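Long-range contact in hydroquinone dioxygenase large subunit (Pseudomonas sp., PDB 4ZXA), which probably forms, together with a small subunit, an iron-dependent dioxygenase that opens the aromatic ring of hydroquinone, here holding cadmium and 4-hydroxybenzonitrile: residues V261-V275 with A285-A299. Sequence-based numbering, arbitrary orientation.
Sequences VEWFIQMSDEIVWDV and ARITMRAGDVCAMPA. With CD (cadmium ion), chain I; H8N (4-hydroxybenzonitrile), chain J.
M297 and W273 meet in the tightly packed interior between two antiparallel strand pairs, 262-266 with 293-297 and 270-275 with 285-290. F264 N donates to C295 O and W273 N to I287 O (2.7 Å), and C295 N and I287 N answer by donating to F264 O and W273 O. The M297 chain folds back at chi2 (-75°), which lays CE over one face of the W273 indole, 3.8 Å from its CG. F264 crosses M297 at about a right angle, its CE2 3.7 Å from M297 CG, and M297 SD makes an oblique Met-aromatic contact with the F264 ring. M289 fills the next place along: its SD lies at the edge of that phenyl ring and obliquely to the W273 ring.

Each strand pair belongs to a different sheet, and the two sheets face each other across this interior, forming the double-stranded beta-helix barrel of the cupin fold. E262 opens into the barrel's metal site, where both carboxylate oxygens bind the cadmium beside H256, N258 and H303. The nitrile nitrogen of 4-hydroxybenzonitrile binds the same ion, while W273 CH2 lies 3.6 Å from its ring atom CAF, which F264 CZ also touches.

On the far side of strand 262-266, W263 receives A296 CB squarely over its six-membered ring, 3.6 Å from the centroid, and V294 CG1 at its edge; W316 and P336 also pack there. A serine in place of the W263 indole would probably leave the A296 methyl without its aromatic cover and open a gap beside V294.

The outer face of the 270-275 and 285-290 pair is looser, with E270 and D274 exposed to solvent. R286 spreads its guanidinium with V272 CG1 over the centre of one face, whereas D274 stays beyond salt-bridge range. E270 OE1 and R290 NE form only a long salt bridge of 3.7 Å, the carboxylate and guanidinium planes 22° apart, and R290 NH1 is hydrogen-bonded to K22 O of the small subunit.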
ATOM      1  N   VAL E 261      26.885  -2.065   6.067  1.00 22.19           N
ATOM      2  CA  VAL E 261      26.719  -2.942   4.922  1.00 21.45           C
ATOM      3  C   VAL E 261      25.990  -4.208   5.395  1.00 26.99           C
ATOM      4  O   VAL E 261      26.283  -4.727   6.479  1.00 25.05           O
ATOM      5  CB  VAL E 261      28.091  -3.321   4.315  1.00 19.89           C
ATOM      6  CG1 VAL E 261      27.941  -4.449   3.298  1.00 23.08           C
ATOM      7  CG2 VAL E 261      28.758  -2.114   3.669  1.00 19.16           C
ATOM      8  N   GLU E 262      25.037  -4.693   4.599  1.00 20.93           N
ATOM      9  CA  GLU E 262      24.377  -5.968   4.875  1.00 23.27           C
ATOM     10  C   GLU E 262      24.708  -6.969   3.786  1.00 26.04           C
ATOM     11  O   GLU E 262      24.946  -6.568   2.640  1.00 26.15           O
ATOM     12  CB  GLU E 262      22.866  -5.800   4.905  1.00 18.26           C
ATOM     13  CG  GLU E 262      22.366  -4.956   6.034  1.00 24.08           C
ATOM     14  CD  GLU E 262      20.970  -4.433   5.784  1.00 26.47           C
ATOM     15  OE1 GLU E 262      20.548  -4.430   4.603  1.00 27.67           O
ATOM     16  OE2 GLU E 262      20.301  -4.036   6.760  1.00 21.91           O
ATOM     17  N   TRP E 263      24.705  -8.260   4.136  1.00 20.29           N
ATOM     18  CA  TRP E 263      24.894  -9.323   3.152  1.00 21.22           C
ATOM     19  C   TRP E 263      23.682 -10.253   3.067  1.00 23.74           C
ATOM     20  O   TRP E 263      23.187 -10.761   4.076  1.00 22.37           O
ATOM     21  CB  TRP E 263      26.164 -10.121   3.440  1.00 19.24           C
ATOM     22  CG  TRP E 263      27.422  -9.324   3.242  1.00 22.20           C
ATOM     23  CD1 TRP E 263      28.006  -8.476   4.143  1.00 26.14           C
ATOM     24  CD2 TRP E 263      28.260  -9.304   2.075  1.00 22.05           C
ATOM     25  NE1 TRP E 263      29.158  -7.929   3.609  1.00 22.35           N
ATOM     26  CE2 TRP E 263      29.331  -8.421   2.342  1.00 22.87           C
ATOM     27  CE3 TRP E 263      28.223  -9.956   0.839  1.00 20.74           C
ATOM     28  CZ2 TRP E 263      30.340  -8.172   1.414  1.00 22.97           C
ATOM     29  CZ3 TRP E 263      29.216  -9.703  -0.076  1.00 18.02           C
ATOM     30  CH2 TRP E 263      30.264  -8.825   0.214  1.00 22.07           C
ATOM     31  N   PHE E 264      23.201 -10.457   1.845  1.00 24.56           N
ATOM     32  CA  PHE E 264      22.094 -11.362   1.577  1.00 20.63           C
ATOM     33  C   PHE E 264      22.592 -12.549   0.728  1.00 24.98           C
ATOM     34  O   PHE E 264      23.208 -12.344  -0.320  1.00 24.22           O
ATOM     35  CB  PHE E 264      20.997 -10.621   0.803  1.00 20.24           C
ATOM     36  CG  PHE E 264      20.291  -9.539   1.584  1.00 21.50           C
ATOM     37  CD1 PHE E 264      20.390  -9.462   2.965  1.00 24.77           C
ATOM     38  CD2 PHE E 264      19.493  -8.606   0.929  1.00 26.96           C
ATOM     39  CE1 PHE E 264      19.725  -8.461   3.681  1.00 24.15           C
ATOM     40  CE2 PHE E 264      18.819  -7.605   1.640  1.00 22.75           C
ATOM     41  CZ  PHE E 264      18.940  -7.536   3.021  1.00 19.51           C
ATOM     42  N   ILE E 265      22.357 -13.782   1.181  1.00 26.51           N
ATOM     43  CA  ILE E 265      22.570 -14.972   0.341  1.00 22.21           C
ATOM     44  C   ILE E 265      21.239 -15.664   0.094  1.00 22.23           C
ATOM     45  O   ILE E 265      20.667 -16.255   1.020  1.00 21.05           O
ATOM     46  CB  ILE E 265      23.422 -16.027   1.023  1.00 23.24           C
ATOM     47  CG1 ILE E 265      24.624 -15.402   1.742  1.00 30.51           C
ATOM     48  CG2 ILE E 265      23.839 -17.092   0.008  1.00 23.38           C
ATOM     49  CD1 ILE E 265      25.830 -15.219   0.895  1.00 32.56           C
ATOM     50  N   GLN E 266      20.743 -15.601  -1.139  1.00 19.04           N
ATOM     51  CA  GLN E 266      19.427 -16.161  -1.445  1.00 18.91           C
ATOM     52  C   GLN E 266      19.503 -17.692  -1.570  1.00 23.23           C
ATOM     53  O   GLN E 266      20.208 -18.220  -2.433  1.00 24.06           O
ATOM     54  CB  GLN E 266      18.842 -15.504  -2.707  1.00 19.87           C
ATOM     55  CG  GLN E 266      17.391 -15.861  -3.005  1.00 21.05           C
ATOM     56  CD  GLN E 266      16.434 -15.274  -1.986  1.00 22.43           C
ATOM     57  OE1 GLN E 266      16.658 -14.175  -1.488  1.00 29.61           O
ATOM     58  NE2 GLN E 266      15.367 -16.005  -1.663  1.00 22.18           N
ATOM     59  N   MET E 267      18.788 -18.412  -0.710  1.00 18.13           N
ATOM     60  CA  MET E 267      18.963 -19.864  -0.659  1.00 21.37           C
ATOM     61  C   MET E 267      17.948 -20.640  -1.493  1.00 20.93           C
ATOM     62  O   MET E 267      18.283 -21.675  -2.075  1.00 23.88           O
ATOM     63  CB  MET E 267      19.005 -20.378   0.787  1.00 16.80           C
ATOM     64  CG  MET E 267      20.289 -20.022   1.499  1.00 17.28           C
ATOM     65  SD  MET E 267      20.430 -20.722   3.156  1.00 29.56           S
ATOM     66  CE  MET E 267      18.871 -20.229   3.872  1.00 18.41           C
ATOM     67  N   SER E 268      16.716 -20.141  -1.554  1.00 19.63           N
ATOM     68  CA  SER E 268      15.691 -20.756  -2.394  1.00 22.34           C
ATOM     69  C   SER E 268      14.862 -19.706  -3.113  1.00 23.03           C
ATOM     70  O   SER E 268      14.709 -18.592  -2.625  1.00 25.65           O
ATOM     71  CB  SER E 268      14.762 -21.640  -1.566  1.00 24.59           C
ATOM     72  OG  SER E 268      13.608 -20.924  -1.174  1.00 23.11           O
ATOM     73  N   ASP E 269      14.342 -20.069  -4.280  1.00 21.07           N
ATOM     74  CA  ASP E 269      13.421 -19.224  -5.018  1.00 22.88           C
ATOM     75  C   ASP E 269      14.038 -17.879  -5.403  1.00 28.30           C
ATOM     76  O   ASP E 269      15.189 -17.840  -5.850  1.00 24.69           O
ATOM     77  CB  ASP E 269      12.118 -19.082  -4.235  1.00 18.15           C
ATOM     78  CG  ASP E 269      11.455 -20.435  -4.002  1.00 28.34           C
ATOM     79  OD1 ASP E 269      10.945 -21.013  -4.990  1.00 23.64           O
ATOM     80  OD2 ASP E 269      11.470 -20.947  -2.854  1.00 26.87           O
ATOM     81  N   GLU E 270      13.282 -16.792  -5.254  1.00 21.15           N
ATOM     82  CA  GLU E 270      13.794 -15.475  -5.610  1.00 22.19           C
ATOM     83  C   GLU E 270      13.111 -14.348  -4.861  1.00 21.55           C
ATOM     84  O   GLU E 270      11.949 -14.460  -4.478  1.00 19.55           O
ATOM     85  CB  GLU E 270      13.714 -15.232  -7.128  1.00 26.30           C
ATOM     86  CG  GLU E 270      12.296 -15.091  -7.697  1.00 23.10           C
ATOM     87  CD  GLU E 270      12.273 -14.702  -9.185  1.00 30.12           C
ATOM     88  OE1 GLU E 270      13.335 -14.732  -9.845  1.00 39.11           O
ATOM     89  OE2 GLU E 270      11.184 -14.364  -9.706  1.00 34.81           O
ATOM     90  N   ILE E 271      13.858 -13.262  -4.671  1.00 20.76           N
ATOM     91  CA  ILE E 271      13.370 -12.033  -4.061  1.00 20.25           C
ATOM     92  C   ILE E 271      13.788 -10.833  -4.915  1.00 23.14           C
ATOM     93  O   ILE E 271      14.898 -10.803  -5.475  1.00 20.74           O
ATOM     94  CB  ILE E 271      13.938 -11.848  -2.618  1.00 23.64           C
ATOM     95  CG1 ILE E 271      13.480 -12.988  -1.691  1.00 21.73           C
ATOM     96  CG2 ILE E 271      13.538 -10.487  -2.044  1.00 18.98           C
ATOM     97  CD1 ILE E 271      14.030 -12.908  -0.280  1.00 18.53           C
ATOM     98  N   VAL E 272      12.913  -9.839  -5.020  1.00 20.30           N
ATOM     99  CA  VAL E 272      13.282  -8.613  -5.717  1.00 18.89           C
ATOM    100  C   VAL E 272      13.460  -7.419  -4.767  1.00 23.54           C
ATOM    101  O   VAL E 272      12.578  -7.100  -3.952  1.00 22.56           O
ATOM    102  CB  VAL E 272      12.275  -8.250  -6.818  1.00 23.90           C
ATOM    103  CG1 VAL E 272      12.627  -6.883  -7.434  1.00 22.98           C
ATOM    104  CG2 VAL E 272      12.246  -9.325  -7.867  1.00 22.21           C
ATOM    105  N   TRP E 273      14.601  -6.748  -4.892  1.00 21.79           N
ATOM    106  CA  TRP E 273      14.883  -5.581  -4.069  1.00 21.97           C
ATOM    107  C   TRP E 273      14.870  -4.259  -4.843  1.00 25.80           C
ATOM    108  O   TRP E 273      15.608  -4.095  -5.810  1.00 27.19           O
ATOM    109  CB  TRP E 273      16.213  -5.759  -3.337  1.00 18.24           C
ATOM    110  CG  TRP E 273      16.174  -6.845  -2.317  1.00 21.38           C
ATOM    111  CD1 TRP E 273      16.478  -8.159  -2.518  1.00 20.71           C
ATOM    112  CD2 TRP E 273      15.798  -6.728  -0.936  1.00 20.26           C
ATOM    113  NE1 TRP E 273      16.332  -8.861  -1.353  1.00 22.96           N
ATOM    114  CE2 TRP E 273      15.914  -8.009  -0.364  1.00 23.36           C
ATOM    115  CE3 TRP E 273      15.391  -5.662  -0.126  1.00 19.48           C
ATOM    116  CZ2 TRP E 273      15.627  -8.258   0.981  1.00 21.90           C
ATOM    117  CZ3 TRP E 273      15.104  -5.909   1.212  1.00 15.10           C
ATOM    118  CH2 TRP E 273      15.216  -7.194   1.748  1.00 21.28           C
ATOM    119  N   ASP E 274      14.011  -3.332  -4.420  1.00 21.66           N
ATOM    120  CA  ASP E 274      14.089  -1.942  -4.862  1.00 25.42           C
ATOM    121  C   ASP E 274      15.185  -1.274  -4.059  1.00 24.02           C
ATOM    122  O   ASP E 274      15.131  -1.266  -2.827  1.00 25.48           O
ATOM    123  CB  ASP E 274      12.786  -1.201  -4.559  1.00 30.76           C
ATOM    124  CG  ASP E 274      11.954  -0.936  -5.797  1.00 45.09           C
ATOM    125  OD1 ASP E 274      12.049  -1.713  -6.780  1.00 52.80           O
ATOM    126  OD2 ASP E 274      11.189   0.052  -5.784  1.00 55.40           O
ATOM    127  N   VAL E 275      16.173  -0.700  -4.727  1.00 21.55           N
ATOM    128  CA  VAL E 275      17.245  -0.052  -3.996  1.00 20.77           C
ATOM    129  C   VAL E 275      17.366   1.398  -4.372  1.00 22.83           C
ATOM    130  O   VAL E 275      17.536   1.732  -5.544  1.00 22.25           O
ATOM    131  CB  VAL E 275      18.585  -0.755  -4.216  1.00 25.45           C
ATOM    132  CG1 VAL E 275      19.695  -0.024  -3.455  1.00 19.40           C
ATOM    133  CG2 VAL E 275      18.475  -2.226  -3.794  1.00 19.62           C
ATOM    134  N   ALA E 285      19.131   0.972  -8.016  1.00 25.94           N
ATOM    135  CA  ALA E 285      19.165  -0.338  -8.628  1.00 23.36           C
ATOM    136  C   ALA E 285      17.911  -1.146  -8.331  1.00 25.24           C
ATOM    137  O   ALA E 285      17.193  -0.880  -7.367  1.00 27.59           O
ATOM    138  CB  ALA E 285      20.426  -1.087  -8.175  1.00 22.34           C
ATOM    139  N   ARG E 286      17.645  -2.118  -9.191  1.00 25.73           N
ATOM    140  CA  ARG E 286      16.608  -3.108  -8.961  1.00 27.46           C
ATOM    141  C   ARG E 286      17.255  -4.490  -9.003  1.00 22.92           C
ATOM    142  O   ARG E 286      17.654  -4.968 -10.062  1.00 31.68           O
ATOM    143  CB  ARG E 286      15.494  -2.986 -10.004  1.00 33.33           C
ATOM    144  CG  ARG E 286      14.263  -3.807  -9.670  1.00 34.25           C
ATOM    145  CD  ARG E 286      13.197  -3.674 -10.739  1.00 34.89           C
ATOM    146  NE  ARG E 286      11.892  -4.163 -10.291  1.00 33.25           N
ATOM    147  CZ  ARG E 286      11.384  -5.352 -10.614  1.00 37.54           C
ATOM    148  NH1 ARG E 286      12.069  -6.197 -11.395  1.00 33.87           N
ATOM    149  NH2 ARG E 286      10.180  -5.692 -10.162  1.00 30.25           N
ATOM    150  N   ILE E 287      17.385  -5.122  -7.843  1.00 23.66           N
ATOM    151  CA  ILE E 287      18.121  -6.375  -7.738  1.00 22.00           C
ATOM    152  C   ILE E 287      17.215  -7.603  -7.591  1.00 21.37           C
ATOM    153  O   ILE E 287      16.419  -7.690  -6.663  1.00 21.98           O
ATOM    154  CB  ILE E 287      19.123  -6.335  -6.566  1.00 24.66           C
ATOM    155  CG1 ILE E 287      20.052  -5.132  -6.696  1.00 25.82           C
ATOM    156  CG2 ILE E 287      19.937  -7.627  -6.483  1.00 18.18           C
ATOM    157  CD1 ILE E 287      21.199  -5.185  -5.717  1.00 22.89           C
ATOM    158  N   THR E 288      17.352  -8.551  -8.517  1.00 21.80           N
ATOM    159  CA  THR E 288      16.622  -9.803  -8.453  1.00 20.28           C
ATOM    160  C   THR E 288      17.561 -10.878  -7.948  1.00 21.13           C
ATOM    161  O   THR E 288      18.568 -11.168  -8.571  1.00 25.81           O
ATOM    162  CB  THR E 288      16.103 -10.217  -9.828  1.00 26.49           C
ATOM    163  OG1 THR E 288      15.286  -9.172 -10.374  1.00 26.69           O
ATOM    164  CG2 THR E 288      15.294 -11.501  -9.726  1.00 26.99           C
ATOM    165  N   MET E 289      17.253 -11.462  -6.802  1.00 23.44           N
ATOM    166  CA  MET E 289      18.152 -12.451  -6.229  1.00 19.43           C
ATOM    167  C   MET E 289      17.567 -13.845  -6.372  1.00 23.14           C
ATOM    168  O   MET E 289      16.484 -14.140  -5.853  1.00 26.28           O
ATOM    169  CB  MET E 289      18.491 -12.124  -4.767  1.00 19.32           C
ATOM    170  CG  MET E 289      19.373 -10.877  -4.593  1.00 21.89           C
ATOM    171  SD  MET E 289      20.136 -10.678  -2.952  1.00 18.97           S
ATOM    172  CE  MET E 289      21.362 -11.994  -2.926  1.00 20.27           C
ATOM    173  N   ARG E 290      18.291 -14.690  -7.096  1.00 20.13           N
ATOM    174  CA  ARG E 290      17.880 -16.058  -7.351  1.00 21.37           C
ATOM    175  C   ARG E 290      18.684 -17.023  -6.496  1.00 22.29           C
ATOM    176  O   ARG E 290      19.686 -16.646  -5.885  1.00 19.69           O
ATOM    177  CB  ARG E 290      18.061 -16.388  -8.834  1.00 25.25           C
ATOM    178  CG  ARG E 290      17.382 -15.394  -9.761  1.00 24.51           C
ATOM    179  CD  ARG E 290      17.278 -15.909 -11.185  1.00 30.26           C
ATOM    180  NE  ARG E 290      16.331 -15.091 -11.934  1.00 36.40           N
ATOM    181  CZ  ARG E 290      16.633 -14.367 -13.006  1.00 39.96           C
ATOM    182  NH1 ARG E 290      17.868 -14.367 -13.504  1.00 39.30           N
ATOM    183  NH2 ARG E 290      15.688 -13.644 -13.588  1.00 43.57           N
ATOM    184  N   ALA E 291      18.240 -18.271  -6.460  1.00 21.20           N
ATOM    185  CA  ALA E 291      18.866 -19.280  -5.615  1.00 22.39           C
ATOM    186  C   ALA E 291      20.378 -19.305  -5.823  1.00 25.74           C
ATOM    187  O   ALA E 291      20.862 -19.452  -6.960  1.00 22.04           O
ATOM    188  CB  ALA E 291      18.253 -20.658  -5.888  1.00 22.55           C
ATOM    189  N   GLY E 292      21.119 -19.160  -4.724  1.00 20.43           N
ATOM    190  CA  GLY E 292      22.568 -19.102  -4.787  1.00 21.30           C
ATOM    191  C   GLY E 292      23.191 -17.716  -4.891  1.00 20.84           C
ATOM    192  O   GLY E 292      24.392 -17.571  -4.724  1.00 21.44           O
ATOM    193  N   ASP E 293      22.396 -16.689  -5.163  1.00 20.37           N
ATOM    194  CA  ASP E 293      22.946 -15.335  -5.238  1.00 22.32           C
ATOM    195  C   ASP E 293      23.452 -14.763  -3.897  1.00 25.61           C
ATOM    196  O   ASP E 293      22.894 -15.029  -2.819  1.00 20.61           O
ATOM    197  CB  ASP E 293      21.954 -14.371  -5.879  1.00 22.88           C
ATOM    198  CG  ASP E 293      21.708 -14.675  -7.346  1.00 30.15           C
ATOM    199  OD1 ASP E 293      22.514 -15.418  -7.954  1.00 32.52           O
ATOM    200  OD2 ASP E 293      20.712 -14.158  -7.898  1.00 27.98           O
ATOM    201  N   VAL E 294      24.532 -13.988  -4.005  1.00 24.63           N
ATOM    202  CA  VAL E 294      25.166 -13.298  -2.890  1.00 25.87           C
ATOM    203  C   VAL E 294      25.254 -11.804  -3.198  1.00 25.52           C
ATOM    204  O   VAL E 294      25.771 -11.399  -4.241  1.00 26.36           O
ATOM    205  CB  VAL E 294      26.595 -13.797  -2.664  1.00 24.22           C
ATOM    206  CG1 VAL E 294      27.246 -12.980  -1.567  1.00 24.41           C
ATOM    207  CG2 VAL E 294      26.584 -15.254  -2.315  1.00 20.53           C
ATOM    208  N   CYS E 295      24.751 -10.984  -2.291  1.00 22.13           N
ATOM    209  CA  CYS E 295      24.693  -9.556  -2.542  1.00 20.16           C
ATOM    210  C   CYS E 295      25.009  -8.774  -1.270  1.00 23.31           C
ATOM    211  O   CYS E 295      24.565  -9.130  -0.173  1.00 22.68           O
ATOM    212  CB  CYS E 295      23.311  -9.178  -3.073  1.00 21.45           C
ATOM    213  SG  CYS E 295      23.105  -7.428  -3.528  1.00 24.63           S
ATOM    214  N   ALA E 296      25.804  -7.720  -1.436  1.00 22.88           N
ATOM    215  CA  ALA E 296      26.074  -6.755  -0.382  1.00 19.58           C
ATOM    216  C   ALA E 296      25.143  -5.559  -0.567  1.00 18.78           C
ATOM    217  O   ALA E 296      25.129  -4.924  -1.620  1.00 25.25           O
ATOM    218  CB  ALA E 296      27.543  -6.309  -0.419  1.00 14.30           C
ATOM    219  N   MET E 297      24.347  -5.262   0.450  1.00 18.66           N
ATOM    220  CA  MET E 297      23.551  -4.041   0.445  1.00 22.01           C
ATOM    221  C   MET E 297      24.321  -2.922   1.171  1.00 18.95           C
ATOM    222  O   MET E 297      24.585  -3.010   2.369  1.00 19.49           O
ATOM    223  CB  MET E 297      22.172  -4.302   1.071  1.00 23.86           C
ATOM    224  CG  MET E 297      21.302  -5.297   0.279  1.00 20.04           C
ATOM    225  SD  MET E 297      20.615  -4.554  -1.226  1.00 27.37           S
ATOM    226  CE  MET E 297      19.877  -5.989  -2.037  1.00 21.86           C
ATOM    227  N   PRO E 298      24.709  -1.879   0.432  1.00 21.31           N
ATOM    228  CA  PRO E 298      25.597  -0.837   0.966  1.00 24.41           C
ATOM    229  C   PRO E 298      24.986  -0.040   2.115  1.00 28.88           C
ATOM    230  O   PRO E 298      23.763  -0.043   2.341  1.00 28.15           O
ATOM    231  CB  PRO E 298      25.838   0.088  -0.237  1.00 25.77           C
ATOM    232  CG  PRO E 298      25.396  -0.699  -1.444  1.00 26.11           C
ATOM    233  CD  PRO E 298      24.312  -1.612  -0.961  1.00 22.69           C
ATOM    234  N   ALA E 299      25.854   0.663   2.833  1.00 23.65           N
ATOM    235  CA  ALA E 299      25.448   1.372   4.031  1.00 23.30           C
ATOM    236  C   ALA E 299      24.720   2.682   3.723  1.00 29.76           C
ATOM    237  O   ALA E 299      24.209   3.332   4.639  1.00 30.01           O
ATOM    238  CB  ALA E 299      26.655   1.637   4.892  1.00 23.15           C
TER
HETATM  239 CD    CD I 401      18.591  -3.162   5.187  1.00 28.17          CD
HETATM  240  NAA H8N J 402      17.127  -4.857   5.856  1.00 25.61           N
HETATM  241  CAC H8N J 402      16.549  -5.832   6.007  1.00 26.08           C
HETATM  242  CAI H8N J 402      15.817  -7.123   6.171  1.00 22.33           C
HETATM  243  CAF H8N J 402      15.928  -8.074   5.165  1.00 26.14           C
HETATM  244  CAD H8N J 402      15.258  -9.289   5.278  1.00 25.04           C
HETATM  245  CAH H8N J 402      14.491  -9.508   6.412  1.00 21.20           C
HETATM  246  OAB H8N J 402      13.817 -10.694   6.529  1.00 24.40           O
HETATM  247  CAE H8N J 402      14.378  -8.557   7.420  1.00 23.16           C
HETATM  248  CAG H8N J 402      15.052  -7.352   7.299  1.00 22.78           C
HETATM  249  O   HOH W   1      15.753 -19.267  -8.047  1.00 31.02           O